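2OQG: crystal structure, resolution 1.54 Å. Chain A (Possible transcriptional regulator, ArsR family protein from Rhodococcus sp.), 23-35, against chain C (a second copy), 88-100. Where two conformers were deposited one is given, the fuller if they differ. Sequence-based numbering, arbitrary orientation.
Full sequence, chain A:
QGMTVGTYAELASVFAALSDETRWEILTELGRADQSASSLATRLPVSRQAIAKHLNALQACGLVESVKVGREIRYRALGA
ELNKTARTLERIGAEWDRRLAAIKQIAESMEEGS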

# COMPACT_ATOMS: atom_id res chain seq x y z
N ARG A 23 14.89 -15.37 -9.65
CA ARG A 23 13.87 -14.33 -9.84
C ARG A 23 12.47 -14.94 -9.79
O ARG A 23 11.58 -14.30 -9.29
CB ARG A 23 14.14 -13.49 -11.10
CG ARG A 23 15.32 -12.55 -10.80
CD ARG A 23 15.47 -11.48 -11.84
NE ARG A 23 16.00 -11.96 -13.09
CZ ARG A 23 17.30 -11.97 -13.41
NH1 ARG A 23 18.21 -11.56 -12.52
NH2 ARG A 23 17.69 -12.39 -14.61
N TRP A 24 12.27 -16.17 -10.31
CA TRP A 24 10.96 -16.83 -10.18
C TRP A 24 10.62 -17.11 -8.72
O TRP A 24 9.45 -17.00 -8.32
CB TRP A 24 10.90 -18.14 -10.98
CG TRP A 24 10.57 -17.88 -12.46
CD1 TRP A 24 11.43 -17.97 -13.54
CD2 TRP A 24 9.30 -17.47 -12.99
NE1 TRP A 24 10.77 -17.63 -14.69
CE2 TRP A 24 9.45 -17.36 -14.40
CE3 TRP A 24 8.07 -17.17 -12.41
CZ2 TRP A 24 8.40 -16.93 -15.24
CZ3 TRP A 24 7.01 -16.79 -13.23
CH2 TRP A 24 7.18 -16.69 -14.64
N GLU A 25 11.63 -17.48 -7.95
CA GLU A 25 11.48 -17.73 -6.49
C GLU A 25 11.01 -16.45 -5.80
O GLU A 25 10.14 -16.48 -4.92
CB GLU A 25 12.80 -18.20 -5.84
CG GLU A 25 13.64 -19.22 -6.64
CD GLU A 25 13.05 -20.62 -6.64
OE1 GLU A 25 12.25 -20.94 -5.73
OE2 GLU A 25 13.39 -21.42 -7.55
N ILE A 26 11.61 -15.31 -6.19
CA ILE A 26 11.22 -14.01 -5.62
C ILE A 26 9.81 -13.64 -6.06
O ILE A 26 8.99 -13.22 -5.24
CB ILE A 26 12.27 -12.91 -6.01
CG1 ILE A 26 13.64 -13.18 -5.36
CG2 ILE A 26 11.71 -11.47 -5.80
CD1 ILE A 26 14.74 -12.29 -5.89
N LEU A 27 9.54 -13.80 -7.35
CA LEU A 27 8.23 -13.43 -7.88
C LEU A 27 7.14 -14.24 -7.17
O LEU A 27 6.08 -13.69 -6.84
CB LEU A 27 8.13 -13.68 -9.41
CG LEU A 27 8.86 -12.57 -10.18
CD1 LEU A 27 8.95 -12.94 -11.67
CD2 LEU A 27 8.17 -11.18 -10.10
N THR A 28 7.39 -15.53 -6.98
CA THR A 28 6.39 -16.40 -6.36
C THR A 28 6.10 -15.93 -4.93
O THR A 28 4.91 -15.84 -4.50
CB THR A 28 6.89 -17.83 -6.39
OG1 THR A 28 7.01 -18.21 -7.76
CG2 THR A 28 5.88 -18.75 -5.72
N GLU A 29 7.16 -15.62 -4.20
CA GLU A 29 6.98 -15.03 -2.87
C GLU A 29 6.14 -13.75 -2.91
O GLU A 29 5.15 -13.61 -2.16
CB GLU A 29 8.33 -14.75 -2.22
CG GLU A 29 8.99 -15.97 -1.55
CD GLU A 29 8.09 -16.60 -0.43
OE1 GLU A 29 7.42 -15.85 0.32
OE2 GLU A 29 8.03 -17.85 -0.31
N LEU A 30 6.51 -12.85 -3.81
CA LEU A 30 5.87 -11.52 -3.89
C LEU A 30 4.49 -11.53 -4.50
O LEU A 30 3.75 -10.55 -4.36
CB LEU A 30 6.76 -10.55 -4.66
CG LEU A 30 8.14 -10.28 -4.07
CD1 LEU A 30 8.89 -9.24 -4.95
CD2 LEU A 30 8.07 -9.78 -2.63
N GLY A 31 4.16 -12.62 -5.18
CA GLY A 31 2.82 -12.78 -5.73
C GLY A 31 1.87 -13.33 -4.68
O GLY A 31 0.66 -13.23 -4.84
N ARG A 32 2.43 -13.94 -3.63
CA ARG A 32 1.67 -14.52 -2.52
C ARG A 32 1.31 -13.47 -1.46
O ARG A 32 0.17 -13.42 -1.00
CB ARG A 32 2.47 -15.67 -1.87
CG ARG A 32 1.85 -16.25 -0.59
CD ARG A 32 2.71 -17.37 0.05
NE ARG A 32 3.99 -16.92 0.61
CZ ARG A 32 4.15 -16.38 1.82
NH1 ARG A 32 5.36 -16.03 2.24
NH2 ARG A 32 3.11 -16.19 2.62
N ALA A 33 2.29 -12.65 -1.09
CA ALA A 33 2.12 -11.65 -0.06
C ALA A 33 3.14 -10.56 -0.32
O ALA A 33 4.26 -10.89 -0.67
CB ALA A 33 2.40 -12.25 1.26
N ASP A 34 2.77 -9.29 -0.12
CA ASP A 34 3.76 -8.17 -0.17
C ASP A 34 4.83 -8.40 0.88
O ASP A 34 4.47 -8.67 2.05
CB ASP A 34 3.14 -6.81 0.20
CG ASP A 34 2.04 -6.34 -0.74
OD1 ASP A 34 1.83 -6.92 -1.81
OD2 ASP A 34 1.37 -5.34 -0.34
N GLN A 35 6.12 -8.30 0.50
CA GLN A 35 7.22 -8.58 1.47
C GLN A 35 8.33 -7.59 1.32
O GLN A 35 8.54 -7.06 0.24
CB GLN A 35 7.76 -10.01 1.29
CG GLN A 35 6.67 -11.02 1.65
CD GLN A 35 7.07 -12.41 1.42
OE1 GLN A 35 6.41 -13.13 0.68
NE2 GLN A 35 8.18 -12.81 2.03
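Chain C 88-100: TLERIGAEWDRRL

How does the chain C segment lie on chain A? Residues 88-100 of chain C are helical throughout, part of a helix that extends beyond the segment at both ends, and they pack beside the chain A helix, which is already under way at R23(A) and gives way to a loop by A33(A). The two helices run in broadly the same direction, their axes inclined by 35° and approaching to 10.0 Å. The backbones come nearest where G31(A) meets W96(C), with their CA atoms 5.5 Å apart. Together the two segments bury 408 Å² against each other.

What does the first part of the chain A helix offer? The CA-to-CB bond of W24(A) points sideways to chain C, with chi1 in the m well, yet the end of its indole comes nearer. There CH2 of W24(A) lies 4.2 Å from CD1 of L89(C), and CZ3 of W24(A) lies 4.0 Å from CD1 of I92(C), so the outer end of the ring meets two aliphatic side chains, I92(C) about one turn and L89(C) about two turns before W96(C). One turn further along chain A, L27(A) points toward chain C and brings its CB to 3.8 Å from CH2 of W96(C). Next to it, T28(A) points away, and OG1 of T28(A) donates a hydrogen bond to O of W24(A) at 2.8 Å.

Why can the backbones come so close at G31(A)? With no side chain there, the indole of W96(C) lies directly against the main chain. The CA of G31(A) is 3.5 Å from NE1 of W96(C) and 3.8 Å from the centroid of its five-membered ring, a CH-pi contact over the ring face. A CB on G31(A) would fall only 2.0 Å from NE1 of W96(C), a plain clash.

What meets chain A where the helix gives way to the loop? R99(C) points toward it and extends its guanidinium among the backbone atoms from G31(A) to A33(A). Its NE lies 3.0 Å from O of G31(A), while O of R32(A) sits over one face of the group, 3.0 Å from CZ of R99(C); from that position the angles are too poor for hydrogen bonding. Further on, NH2 of R99(C) passes 3.7 Å from CA of A33(A). A water completes the link: it accepts from NH2 of R99(C) at 3.0 Å and donates to O of L30(A) and OD1 of D34(A), each 2.9 Å from the water oxygen, tying the arginine to both helix and loop.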

# COMPACT_ATOMS: atom_id res chain seq x y z
N THR C 88 0.89 -21.35 -18.60
CA THR C 88 1.51 -21.25 -17.27
C THR C 88 1.55 -19.79 -16.82
O THR C 88 1.21 -19.46 -15.70
CB THR C 88 2.93 -21.90 -17.25
OG1 THR C 88 2.83 -23.30 -17.61
CG2 THR C 88 3.55 -21.76 -15.87
N LEU C 89 1.95 -18.89 -17.71
CA LEU C 89 2.03 -17.48 -17.29
C LEU C 89 0.65 -16.88 -17.06
O LEU C 89 0.47 -15.99 -16.22
CB LEU C 89 2.78 -16.65 -18.31
CG LEU C 89 4.25 -16.51 -17.97
CD1 LEU C 89 4.99 -17.81 -18.02
CD2 LEU C 89 4.79 -15.59 -18.97
N GLU C 90 -0.32 -17.33 -17.85
CA GLU C 90 -1.71 -16.90 -17.64
C GLU C 90 -2.26 -17.34 -16.28
O GLU C 90 -2.99 -16.57 -15.63
CB GLU C 90 -2.58 -17.45 -18.75
CG GLU C 90 -2.32 -16.84 -20.09
CD GLU C 90 -2.86 -17.71 -21.22
OE1 GLU C 90 -3.61 -18.69 -20.98
OE2 GLU C 90 -2.52 -17.42 -22.38
N ARG C 91 -1.93 -18.56 -15.87
CA ARG C 91 -2.37 -19.09 -14.59
C ARG C 91 -1.79 -18.19 -13.49
O ARG C 91 -2.52 -17.61 -12.68
CB ARG C 91 -1.90 -20.57 -14.46
CG ARG C 91 -2.11 -21.25 -13.10
CD ARG C 91 -1.13 -22.44 -12.93
NE ARG C 91 0.12 -22.08 -12.23
CZ ARG C 91 1.29 -22.69 -12.42
NH1 ARG C 91 1.37 -23.69 -13.28
NH2 ARG C 91 2.38 -22.33 -11.76
N ILE C 92 -0.47 -18.02 -13.54
CA ILE C 92 0.25 -17.31 -12.49
C ILE C 92 -0.25 -15.86 -12.45
O ILE C 92 -0.62 -15.33 -11.39
CB ILE C 92 1.75 -17.37 -12.78
CG1 ILE C 92 2.27 -18.80 -12.63
CG2 ILE C 92 2.43 -16.45 -11.85
CD1 ILE C 92 3.71 -19.00 -13.06
N GLY C 93 -0.28 -15.20 -13.62
CA GLY C 93 -0.78 -13.83 -13.69
C GLY C 93 -2.22 -13.63 -13.23
O GLY C 93 -2.56 -12.57 -12.71
N ALA C 94 -3.08 -14.64 -13.47
CA ALA C 94 -4.49 -14.48 -13.06
C ALA C 94 -4.56 -14.39 -11.54
O ALA C 94 -5.39 -13.62 -11.02
CB ALA C 94 -5.36 -15.58 -13.58
N GLU C 95 -3.70 -15.15 -10.84
CA GLU C 95 -3.72 -15.14 -9.38
C GLU C 95 -3.17 -13.83 -8.81
O GLU C 95 -3.74 -13.24 -7.87
CB GLU C 95 -2.90 -16.30 -8.84
CG GLU C 95 -2.86 -16.41 -7.31
CD GLU C 95 -4.24 -16.46 -6.61
OE1 GLU C 95 -5.29 -16.73 -7.27
OE2 GLU C 95 -4.24 -16.25 -5.36
N TRP C 96 -2.09 -13.35 -9.40
CA TRP C 96 -1.56 -12.04 -9.01
C TRP C 96 -2.56 -10.92 -9.27
O TRP C 96 -2.69 -10.00 -8.42
CB TRP C 96 -0.23 -11.70 -9.68
CG TRP C 96 0.88 -12.69 -9.44
CD1 TRP C 96 0.88 -13.79 -8.59
CD2 TRP C 96 2.15 -12.69 -10.09
NE1 TRP C 96 2.08 -14.46 -8.69
CE2 TRP C 96 2.88 -13.80 -9.59
CE3 TRP C 96 2.74 -11.87 -11.08
CZ2 TRP C 96 4.18 -14.10 -10.03
CZ3 TRP C 96 4.04 -12.14 -11.49
CH2 TRP C 96 4.74 -13.26 -11.00
N ASP C 97 -3.30 -11.03 -10.39
CA ASP C 97 -4.32 -10.04 -10.73
C ASP C 97 -5.53 -10.09 -9.79
O ASP C 97 -6.07 -9.03 -9.42
CB ASP C 97 -4.85 -10.26 -12.16
CG ASP C 97 -3.86 -9.83 -13.21
OD1 ASP C 97 -2.81 -9.25 -12.85
OD2 ASP C 97 -4.14 -10.02 -14.42
N ARG C 98 -5.93 -11.30 -9.41
CA ARG C 98 -7.03 -11.46 -8.42
C ARG C 98 -6.64 -10.75 -7.11
O ARG C 98 -7.43 -10.01 -6.51
CB ARG C 98 -7.22 -12.93 -8.11
CG ARG C 98 -8.41 -13.19 -7.18
CD ARG C 98 -8.49 -14.67 -6.76
NE ARG C 98 -7.45 -14.94 -5.78
CZ ARG C 98 -7.55 -14.66 -4.47
NH1 ARG C 98 -8.67 -14.16 -3.91
NH2 ARG C 98 -6.49 -14.88 -3.72
N ARG C 99 -5.41 -10.97 -6.65
CA ARG C 99 -4.95 -10.36 -5.40
C ARG C 99 -4.87 -8.85 -5.51
O ARG C 99 -5.35 -8.13 -4.62
CB ARG C 99 -3.56 -10.88 -5.06
CG ARG C 99 -3.61 -12.32 -4.49
CD ARG C 99 -2.25 -12.85 -4.04
NE ARG C 99 -1.52 -11.82 -3.32
CZ ARG C 99 -1.82 -11.42 -2.09
NH1 ARG C 99 -2.83 -12.01 -1.42
NH2 ARG C 99 -1.11 -10.46 -1.53
N LEU C 100 -4.28 -8.35 -6.60
CA LEU C 100 -4.25 -6.91 -6.79
C LEU C 100 -5.65 -6.29 -6.80
O LEU C 100 -5.88 -5.26 -6.15
CB LEU C 100 -3.49 -6.58 -8.09
CG LEU C 100 -3.24 -5.10 -8.35
CD1 LEU C 100 -2.41 -4.43 -7.22
CD2 LEU C 100 -2.70 -4.90 -9.73
O HOH W 1 1.38 -9.55 -3.02